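Local structure of ABC transporter sugar binding protein (Xanthomonas axonopodis pv. citri, 3UOR) at residues W251-F254 against Y258-F261; P84-L89 against D315-L320; P372-W377 against A414-I419. The protein probably binds maltose or a related sugar in the periplasm and delivers it to an ABC transporter for uptake. All blocks are in the same frame, centred on the assembly; numbering follows the deposited sequence.

Contact 1: residues W251-F254 against Y258-F261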
loop_
_atom_site.group_PDB
_atom_site.type_symbol
_atom_site.label_atom_id
_atom_site.label_comp_id
_atom_site.label_asym_id
_atom_site.label_seq_id
_atom_site.Cartn_x
_atom_site.Cartn_y
_atom_site.Cartn_z
ATOM N N TRP A 251 8.411 11.465 -13.594
ATOM C CA TRP A 251 9.694 11.886 -13.038
ATOM C C TRP A 251 10.222 13.158 -13.691
ATOM O O TRP A 251 10.666 14.086 -13.005
ATOM C CB TRP A 251 10.707 10.738 -13.082
ATOM C CG TRP A 251 10.120 9.495 -12.498
ATOM C CD1 TRP A 251 9.794 9.279 -11.187
ATOM C CD2 TRP A 251 9.743 8.305 -13.204
ATOM N NE1 TRP A 251 9.245 8.029 -11.036
ATOM C CE2 TRP A 251 9.205 7.409 -12.256
ATOM C CE3 TRP A 251 9.817 7.908 -14.546
ATOM C CZ2 TRP A 251 8.755 6.139 -12.599
ATOM C CZ3 TRP A 251 9.360 6.654 -14.887
ATOM C CH2 TRP A 251 8.833 5.781 -13.915
ATOM N N TYR A 252 10.154 13.230 -15.014
ATOM C CA TYR A 252 10.630 14.426 -15.698
ATOM C C TYR A 252 9.756 15.646 -15.442
ATOM O O TYR A 252 10.274 16.728 -15.192
ATOM C CB TYR A 252 10.838 14.161 -17.183
ATOM C CG TYR A 252 11.987 13.205 -17.393
ATOM C CD1 TYR A 252 13.234 13.458 -16.813
ATOM C CD2 TYR A 252 11.832 12.041 -18.142
ATOM C CE1 TYR A 252 14.294 12.591 -16.986
ATOM C CE2 TYR A 252 12.892 11.164 -18.320
ATOM C CZ TYR A 252 14.117 11.448 -17.739
ATOM O OH TYR A 252 15.175 10.590 -17.910
ATOM N N GLU A 253 8.438 15.472 -15.463
ATOM C CA GLU A 253 7.540 16.573 -15.122
ATOM C C GLU A 253 7.846 17.132 -13.730
ATOM O O GLU A 253 7.837 18.351 -13.515
ATOM C CB GLU A 253 6.079 16.134 -15.221
ATOM C CG GLU A 253 5.636 15.766 -16.631
ATOM C CD GLU A 253 5.569 16.962 -17.578
ATOM O OE1 GLU A 253 4.811 16.876 -18.568
ATOM O OE2 GLU A 253 6.257 17.985 -17.337
ATOM N N PHE A 254 8.130 16.232 -12.793
ATOM C CA PHE A 254 8.478 16.608 -11.426
ATOM C C PHE A 254 9.741 17.464 -11.426
ATOM O O PHE A 254 9.754 18.568 -10.868
ATOM C CB PHE A 254 8.658 15.340 -10.591
ATOM C CG PHE A 254 9.127 15.569 -9.173
ATOM C CD1 PHE A 254 8.222 15.774 -8.148
ATOM C CD2 PHE A 254 10.477 15.485 -8.853
ATOM C CE1 PHE A 254 8.661 15.929 -6.828
ATOM C CE2 PHE A 254 10.924 15.647 -7.539
ATOM C CZ PHE A 254 10.020 15.864 -6.529
ATOM N N TYR A 258 6.641 21.108 -13.314
ATOM C CA TYR A 258 5.212 21.122 -13.654
ATOM C C TYR A 258 4.338 20.992 -12.400
ATOM O O TYR A 258 3.205 21.470 -12.364
ATOM C CB TYR A 258 4.874 20.011 -14.664
ATOM C CG TYR A 258 3.427 19.999 -15.163
ATOM C CD1 TYR A 258 2.786 21.172 -15.556
ATOM C CD2 TYR A 258 2.720 18.806 -15.277
ATOM C CE1 TYR A 258 1.468 21.154 -16.024
ATOM C CE2 TYR A 258 1.404 18.779 -15.749
ATOM C CZ TYR A 258 0.787 19.951 -16.116
ATOM O OH TYR A 258 -0.510 19.911 -16.579
ATOM N N TYR A 259 4.871 20.338 -11.372
ATOM C CA TYR A 259 4.209 20.265 -10.075
ATOM C C TYR A 259 5.263 20.034 -9.007
ATOM O O TYR A 259 6.262 19.365 -9.263
ATOM C CB TYR A 259 3.150 19.148 -10.050
ATOM C CG TYR A 259 3.564 17.883 -10.765
ATOM C CD1 TYR A 259 3.160 17.640 -12.073
ATOM C CD2 TYR A 259 4.360 16.940 -10.139
ATOM C CE1 TYR A 259 3.536 16.507 -12.728
ATOM C CE2 TYR A 259 4.752 15.792 -10.794
ATOM C CZ TYR A 259 4.337 15.583 -12.089
ATOM O OH TYR A 259 4.706 14.435 -12.750
ATOM N N ALA A 260 5.026 20.584 -7.816
ATOM C CA ALA A 260 5.982 20.521 -6.719
ATOM C C ALA A 260 5.924 19.221 -5.904
ATOM O O ALA A 260 6.968 18.736 -5.407
ATOM C CB ALA A 260 5.771 21.724 -5.806
ATOM N N PHE A 261 4.709 18.681 -5.741
ATOM C CA PHE A 261 4.491 17.431 -4.996
ATOM C C PHE A 261 3.951 16.327 -5.890
ATOM O O PHE A 261 3.193 16.567 -6.842
ATOM C CB PHE A 261 3.473 17.598 -3.849
ATOM C CG PHE A 261 3.802 18.686 -2.863
ATOM C CD1 PHE A 261 5.104 19.127 -2.682
ATOM C CD2 PHE A 261 2.792 19.248 -2.085
ATOM C CE1 PHE A 261 5.395 20.112 -1.750
ATOM C CE2 PHE A 261 3.073 20.234 -1.159
ATOM C CZ PHE A 261 4.375 20.666 -0.987
#

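Contact 2: residues P84-L89 against D315-L320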
loop_
_atom_site.group_PDB
_atom_site.type_symbol
_atom_site.label_atom_id
_atom_site.label_comp_id
_atom_site.label_asym_id
_atom_site.label_seq_id
_atom_site.Cartn_x
_atom_site.Cartn_y
_atom_site.Cartn_z
ATOM N N PRO A 84 1.347 -23.948 -4.432
ATOM C CA PRO A 84 2.725 -24.040 -3.946
ATOM C C PRO A 84 2.721 -24.138 -2.430
ATOM O O PRO A 84 1.659 -24.042 -1.819
ATOM C CB PRO A 84 3.328 -22.713 -4.388
ATOM C CG PRO A 84 2.164 -21.775 -4.395
ATOM C CD PRO A 84 0.978 -22.577 -4.823
ATOM N N ASP A 85 3.889 -24.327 -1.829
ATOM C CA ASP A 85 3.998 -24.370 -0.374
ATOM C C ASP A 85 3.976 -22.973 0.203
ATOM O O ASP A 85 3.202 -22.674 1.111
ATOM C CB ASP A 85 5.296 -25.058 0.036
ATOM C CG ASP A 85 5.454 -26.416 -0.618
ATOM O OD1 ASP A 85 6.340 -26.566 -1.489
ATOM O OD2 ASP A 85 4.665 -27.316 -0.280
ATOM N N VAL A 86 4.842 -22.120 -0.326
ATOM C CA VAL A 86 4.905 -20.745 0.123
ATOM C C VAL A 86 4.491 -19.814 -1.015
ATOM O O VAL A 86 4.755 -20.081 -2.192
ATOM C CB VAL A 86 6.301 -20.409 0.648
ATOM C CG1 VAL A 86 6.379 -18.941 1.080
ATOM C CG2 VAL A 86 6.639 -21.335 1.803
ATOM N N CYS A 87 3.813 -18.731 -0.667
ATOM C CA CYS A 87 3.302 -17.836 -1.689
ATOM C C CYS A 87 3.268 -16.390 -1.216
ATOM O O CYS A 87 2.856 -16.093 -0.086
ATOM C CB CYS A 87 1.902 -18.277 -2.119
ATOM S SG CYS A 87 1.262 -17.414 -3.571
ATOM N N GLN A 88 3.695 -15.497 -2.098
ATOM C CA GLN A 88 3.532 -14.065 -1.900
ATOM C C GLN A 88 2.080 -13.704 -2.221
ATOM O O GLN A 88 1.577 -14.035 -3.300
ATOM C CB GLN A 88 4.459 -13.306 -2.850
ATOM C CG GLN A 88 4.202 -11.820 -2.877
ATOM C CD GLN A 88 4.935 -11.105 -3.986
ATOM O OE1 GLN A 88 5.681 -11.713 -4.751
ATOM N NE2 GLN A 88 4.723 -9.791 -4.081
ATOM N N LEU A 89 1.402 -13.040 -1.291
ATOM C CA LEU A 89 0.005 -12.648 -1.498
ATOM C C LEU A 89 -0.159 -11.166 -1.221
ATOM O O LEU A 89 0.152 -10.693 -0.121
ATOM C CB LEU A 89 -0.923 -13.429 -0.561
ATOM C CG LEU A 89 -2.106 -14.185 -1.154
ATOM C CD1 LEU A 89 -1.666 -15.058 -2.305
ATOM C CD2 LEU A 89 -2.771 -15.018 -0.093
ATOM N N ASP A 315 6.985 -27.049 7.777
ATOM C CA ASP A 315 8.062 -26.586 8.638
ATOM C C ASP A 315 9.243 -26.042 7.840
ATOM O O ASP A 315 9.891 -25.085 8.270
ATOM C CB ASP A 315 8.501 -27.701 9.595
ATOM C CG ASP A 315 7.329 -28.308 10.356
ATOM O OD1 ASP A 315 6.574 -27.543 11.006
ATOM O OD2 ASP A 315 7.157 -29.547 10.289
ATOM N N ALA A 316 9.539 -26.653 6.692
ATOM C CA ALA A 316 10.586 -26.132 5.815
ATOM C C ALA A 316 10.077 -24.805 5.302
ATOM O O ALA A 316 10.811 -23.822 5.233
ATOM C CB ALA A 316 10.851 -27.076 4.648
ATOM N N SER A 317 8.795 -24.795 4.952
ATOM C CA SER A 317 8.132 -23.610 4.434
ATOM C C SER A 317 8.201 -22.471 5.437
ATOM O O SER A 317 8.524 -21.349 5.069
ATOM C CB SER A 317 6.678 -23.929 4.086
ATOM O OG SER A 317 6.614 -24.677 2.884
ATOM N N TRP A 318 7.916 -22.764 6.704
ATOM C CA TRP A 318 8.008 -21.739 7.721
ATOM C C TRP A 318 9.425 -21.181 7.824
ATOM O O TRP A 318 9.610 -19.981 7.979
ATOM C CB TRP A 318 7.580 -22.251 9.090
ATOM C CG TRP A 318 7.964 -21.256 10.128
ATOM C CD1 TRP A 318 8.966 -21.366 11.048
ATOM C CD2 TRP A 318 7.397 -19.953 10.307
ATOM N NE1 TRP A 318 9.039 -20.217 11.811
ATOM C CE2 TRP A 318 8.083 -19.339 11.375
ATOM C CE3 TRP A 318 6.358 -19.254 9.681
ATOM C CZ2 TRP A 318 7.766 -18.059 11.829
ATOM C CZ3 TRP A 318 6.047 -17.987 10.130
ATOM C CH2 TRP A 318 6.749 -17.402 11.196
ATOM N N LYS A 319 10.431 -22.045 7.758
ATOM C CA LYS A 319 11.820 -21.576 7.877
ATOM C C LYS A 319 12.153 -20.563 6.788
ATOM O O LYS A 319 12.859 -19.587 7.031
ATOM C CB LYS A 319 12.817 -22.743 7.822
ATOM C CG LYS A 319 12.811 -23.646 9.056
ATOM C CD LYS A 319 13.784 -24.807 8.866
ATOM C CE LYS A 319 13.854 -25.731 10.084
ATOM N NZ LYS A 319 14.808 -25.223 11.112
ATOM N N LEU A 320 11.655 -20.802 5.582
ATOM C CA LEU A 320 11.879 -19.863 4.498
ATOM C C LEU A 320 11.256 -18.501 4.825
ATOM O O LEU A 320 11.849 -17.452 4.560
ATOM C CB LEU A 320 11.324 -20.409 3.184
ATOM C CG LEU A 320 11.217 -19.379 2.074
ATOM C CD1 LEU A 320 12.570 -18.797 1.745
ATOM C CD2 LEU A 320 10.586 -20.000 0.847
#

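Contact 3: residues P372-W377 against A414-I419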
loop_
_atom_site.group_PDB
_atom_site.type_symbol
_atom_site.label_atom_id
_atom_site.label_comp_id
_atom_site.label_asym_id
_atom_site.label_seq_id
_atom_site.Cartn_x
_atom_site.Cartn_y
_atom_site.Cartn_z
ATOM N N PRO A 372 -10.904 -2.264 5.180
ATOM C CA PRO A 372 -11.835 -3.285 5.677
ATOM C C PRO A 372 -11.541 -4.639 5.046
ATOM O O PRO A 372 -11.263 -4.684 3.869
ATOM C CB PRO A 372 -13.203 -2.740 5.254
ATOM C CG PRO A 372 -13.001 -1.255 5.294
ATOM C CD PRO A 372 -11.620 -1.050 4.742
ATOM N N LYS A 373 -11.554 -5.716 5.825
ATOM C CA LYS A 373 -11.088 -7.006 5.325
ATOM C C LYS A 373 -12.195 -7.836 4.688
ATOM O O LYS A 373 -12.495 -8.937 5.146
ATOM C CB LYS A 373 -10.406 -7.819 6.427
ATOM C CG LYS A 373 -9.027 -7.328 6.815
ATOM C CD LYS A 373 -9.104 -6.719 8.194
ATOM C CE LYS A 373 -7.768 -6.732 8.894
ATOM N NZ LYS A 373 -7.987 -7.269 10.261
ATOM N N VAL A 374 -12.785 -7.302 3.626
ATOM C CA VAL A 374 -13.771 -8.042 2.850
ATOM C C VAL A 374 -13.225 -8.401 1.483
ATOM O O VAL A 374 -12.488 -7.652 0.842
ATOM C CB VAL A 374 -15.070 -7.259 2.691
ATOM C CG1 VAL A 374 -15.670 -6.987 4.063
ATOM C CG2 VAL A 374 -14.821 -5.941 1.936
ATOM N N LEU A 375 -13.580 -9.595 1.063
ATOM C CA LEU A 375 -13.248 -10.134 -0.238
ATOM C C LEU A 375 -13.565 -9.130 -1.374
ATOM O O LEU A 375 -12.808 -9.001 -2.337
ATOM C CB LEU A 375 -14.058 -11.420 -0.369
ATOM C CG LEU A 375 -14.061 -12.292 -1.577
ATOM C CD1 LEU A 375 -14.498 -13.661 -1.098
ATOM C CD2 LEU A 375 -15.027 -11.696 -2.571
ATOM N N GLU A 376 -14.649 -8.376 -1.238
ATOM C CA GLU A 376 -15.044 -7.453 -2.308
ATOM C C GLU A 376 -14.406 -6.058 -2.250
ATOM O O GLU A 376 -14.794 -5.145 -3.000
ATOM C CB GLU A 376 -16.570 -7.396 -2.457
ATOM C CG GLU A 376 -17.364 -7.459 -1.178
ATOM C CD GLU A 376 -17.453 -8.858 -0.541
ATOM O OE1 GLU A 376 -18.185 -9.748 -1.028
ATOM O OE2 GLU A 376 -16.812 -9.049 0.501
ATOM N N TRP A 377 -13.401 -5.906 -1.392
ATOM C CA TRP A 377 -12.736 -4.610 -1.231
ATOM C C TRP A 377 -12.179 -4.018 -2.538
ATOM O O TRP A 377 -12.337 -2.838 -2.796
ATOM C CB TRP A 377 -11.632 -4.636 -0.148
ATOM C CG TRP A 377 -11.079 -3.273 0.022
ATOM C CD1 TRP A 377 -9.846 -2.823 -0.374
ATOM C CD2 TRP A 377 -11.778 -2.135 0.539
ATOM N NE1 TRP A 377 -9.728 -1.483 -0.083
ATOM C CE2 TRP A 377 -10.910 -1.040 0.461
ATOM C CE3 TRP A 377 -13.049 -1.949 1.090
ATOM C CZ2 TRP A 377 -11.271 0.228 0.913
ATOM C CZ3 TRP A 377 -13.405 -0.714 1.529
ATOM C CH2 TRP A 377 -12.523 0.372 1.444
ATOM N N ALA A 414 -24.018 -7.414 -1.510
ATOM C CA ALA A 414 -25.294 -8.092 -1.332
ATOM C C ALA A 414 -25.144 -9.551 -0.949
ATOM O O ALA A 414 -25.904 -10.042 -0.129
ATOM C CB ALA A 414 -26.168 -7.979 -2.600
ATOM N N LYS A 415 -24.218 -10.272 -1.577
ATOM C CA LYS A 415 -24.076 -11.698 -1.264
ATOM C C LYS A 415 -23.557 -11.874 0.173
ATOM O O LYS A 415 -24.093 -12.658 0.959
ATOM C CB LYS A 415 -23.127 -12.366 -2.242
ATOM C CG LYS A 415 -22.904 -13.837 -1.968
ATOM C CD LYS A 415 -21.937 -14.395 -3.001
ATOM C CE LYS A 415 -21.734 -15.886 -2.833
ATOM N NZ LYS A 415 -20.938 -16.464 -3.966
ATOM N N ARG A 416 -22.518 -11.117 0.509
ATOM C CA ARG A 416 -21.988 -11.115 1.875
ATOM C C ARG A 416 -23.102 -10.828 2.885
ATOM O O ARG A 416 -23.296 -11.578 3.827
ATOM C CB ARG A 416 -20.881 -10.063 2.020
ATOM C CG ARG A 416 -20.398 -9.868 3.472
ATOM C CD ARG A 416 -19.418 -8.698 3.601
ATOM N NE ARG A 416 -19.104 -8.466 5.006
ATOM C CZ ARG A 416 -18.179 -9.146 5.678
ATOM N NH1 ARG A 416 -17.464 -10.078 5.066
ATOM N NH2 ARG A 416 -17.963 -8.889 6.956
ATOM N N ARG A 417 -23.829 -9.734 2.690
ATOM C CA ARG A 417 -24.921 -9.363 3.598
ATOM C C ARG A 417 -25.991 -10.455 3.699
ATOM O O ARG A 417 -26.522 -10.698 4.775
ATOM C CB ARG A 417 -25.544 -8.050 3.144
ATOM C CG ARG A 417 -26.650 -7.500 4.022
ATOM C CD ARG A 417 -27.011 -6.094 3.564
ATOM N NE ARG A 417 -27.419 -6.074 2.172
ATOM C CZ ARG A 417 -26.740 -5.517 1.176
ATOM N NH1 ARG A 417 -25.592 -4.886 1.395
ATOM N NH2 ARG A 417 -27.237 -5.576 -0.056
ATOM N N TRP A 418 -26.295 -11.120 2.585
ATOM C CA TRP A 418 -27.337 -12.146 2.553
ATOM C C TRP A 418 -26.922 -13.382 3.331
ATOM O O TRP A 418 -27.693 -13.950 4.101
ATOM C CB TRP A 418 -27.627 -12.551 1.113
ATOM C CG TRP A 418 -28.474 -13.775 0.978
ATOM C CD1 TRP A 418 -28.047 -15.071 0.785
ATOM C CD2 TRP A 418 -29.903 -13.829 1.022
ATOM N NE1 TRP A 418 -29.138 -15.919 0.693
ATOM C CE2 TRP A 418 -30.281 -15.180 0.841
ATOM C CE3 TRP A 418 -30.901 -12.868 1.199
ATOM C CZ2 TRP A 418 -31.615 -15.583 0.838
ATOM C CZ3 TRP A 418 -32.216 -13.270 1.196
ATOM C CH2 TRP A 418 -32.563 -14.616 1.011
ATOM N N ILE A 419 -25.703 -13.829 3.085
ATOM C CA ILE A 419 -25.151 -14.920 3.855
ATOM C C ILE A 419 -25.205 -14.597 5.355
ATOM O O ILE A 419 -25.520 -15.458 6.164
ATOM C CB ILE A 419 -23.716 -15.213 3.431
ATOM C CG1 ILE A 419 -23.703 -15.864 2.041
ATOM C CG2 ILE A 419 -23.028 -16.105 4.476
ATOM C CD1 ILE A 419 -22.305 -15.939 1.423
HETATM O O HOH W 1 -21.052 -9.770 -1.512
HETATM O O HOH W 2 -17.147 -10.818 2.144
#

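Contact 1: residues W251-F254 against Y258-F261
Tyr258 and Glu253 meet where helix 250-256 is joined to strand 259-264 through a short connection, within the solute-binding protein fold. The backbone evidence is one hydrogen bond: Tyr258 N donates to Glu253 O at 3.0 Å. The side chains of Glu253 and Tyr258 then run side by side in the same direction. Tyr258 CG is anti to its own N (chi1 -176°), which turns the ring to run alongside the Glu253 carboxylate; the carboxylate and phenol planes stand 37° apart, and the approach to the ring is oblique. Nearer the backbone, Tyr258 CB is 3.6 Å from Glu253 OE2. The other carboxylate oxygen, Glu253 OE1, is hydrogen-bonded to Ser248 OG, which helps to fix the acid beside the ring.

At Tyr259 the side chain folds back against the helix. Its chi1 of 40° places CG between the backbone N and the carbonyl carbon, a crowded position that carries the phenol end toward the helix. One ring face lies against the Glu253 carbonyl carbon, and Tyr259 CE2 touches Phe254 CB at 3.9 Å, an apolar contact. The hydroxyl reaches back to a hydrogen bond with Val250 O, in the first turn of the same helix, and on the way Tyr259 OH comes within 3.3 Å of Glu253 CB.

Ala260 turns its methyl away, onto Ile176 of helix 166-180, and meets the helix here through its carbonyl, at a corner in the chain. Phe261, beyond it, pairs by its backbone with Ala186 and Leu188 and packs its ring on Val172 and Ile176. The corner leaves Ala260 O 3.6 Å from Phe254 CE1, approaching that ring obliquely.

Contact 2: residues P84-L89 against D315-L320
Ser317 OG and Val86 CG2 each lie anti to their own carbonyl carbon, and these two rotations bring them together between helix 314-324 and strand 86-90. For Val86, chi1 of 178° sends CG1 opposite the backbone N and leaves CG2 as the branch that reaches the helix. It sits 3.5 Å from Ser317 CB, closer than usual for two carbons, and equally 3.5 Å from Ser317 OG. The same methyl meets Leu320 CD2 at 4.3 Å, one helical turn further on, so Val86 leans on residues i and i+3 of a single helix face. The closest pair of backbones agrees with this: Val86 CA and Ser317 CA are 6.1 Å apart.

Just before the strand, Asp85 adds its methylene, with CB 3.2 Å from Ser317 OG. Its carboxylate is occupied by other partners: OD1 accepts from Arg33 N, in strand 30-36, and OD2 is hydrogen-bonded to Ser311 OG, in the approach to the helix. Ser317 OG in turn is hydrogen-bonded to His313 O, one turn back along the chain.

In the fold, this is a helix packed across a face of the central sheet of an alpha/beta binding-protein lobe, where strand 86-90 runs between 30-36, parallel to it, and 303-307, antiparallel to it. The helix touches both neighbours: Ala316 meets Val32, and Ser317 and Trp318 meet Ile307.

No hydrogen bond crosses between the two segments. Both polar side chains are buried, but their hydrogen bonds lead to other parts of the chain, which leaves the contact itself to van der Waals packing of methyl, methylene and hydroxyl groups.

Contact 3: residues P372-W377 against A414-I419
Glu376 and Arg416 are joined by water, although acid and base make no direct salt bridge: Glu376 OE2 and Arg416 NH1 remain 4.7 Å apart. Water 1 is the sound bridge. It donates to Glu376 OE1 at 2.9 Å and accepts from the backbone N of Arg416. Water 2 lies in the guanidinium plane, at the edge, where it accepts from Arg416 NH1 at 3.0 Å; its other leg, to Glu376 OE2, measures 2.4 Å, too short for an ordinary hydrogen bond, so this second bridge is doubtful. The carboxylate and guanidinium planes are turned 63° from each other, and the two side chains cross at about a right angle. At this separation the opposite charges probably still attract each other electrostatically.

A methyl completes the contact. Val374 CG1 lies 3.6 Å above the centre of one guanidinium face, 3.7 Å from Arg416 CZ. Arg416 reaches it by extension: CG is anti to the backbone N (chi1 172°), and the chain stays straight to NE, which carries the flat group toward the turn. Its NH2 is hydrogen-bonded to His212 O, a further hold on the group's orientation.

Val374 and Glu376 belong to a type I turn from Val374 to Trp377, supported by a Trp377 N to Val374 O hydrogen bond of 3.0 Å. Glu376 is also the N-cap residue of helix 377-394. The turn thus lies between the start of that long helix and helix 414-422, near the C-terminal end of the model, while Val374 also rests on Leu209 of the small strand 209-210.

Along the chain from the N terminus, the first of these segments is at strand 86-90; contact 2 closes a loop of 225 residues when helix 314-324 packs on it. Nested within that loop is contact 1, a local closure with only three residues between its segments, which ties helix 250-256 to strand 259-264. Both contacts reach the same mixed sheet, but they lie on opposite sides of the chain's centre, with their own centres 41 Å apart. Contact 3 follows in series: its 36-residue, almost wholly helical loop opens after contact 2 has closed. It joins the start of helix 377-394 to helix 414-422, about 12 Å from contact 2 by nearest atoms. None of the three contacts touches another.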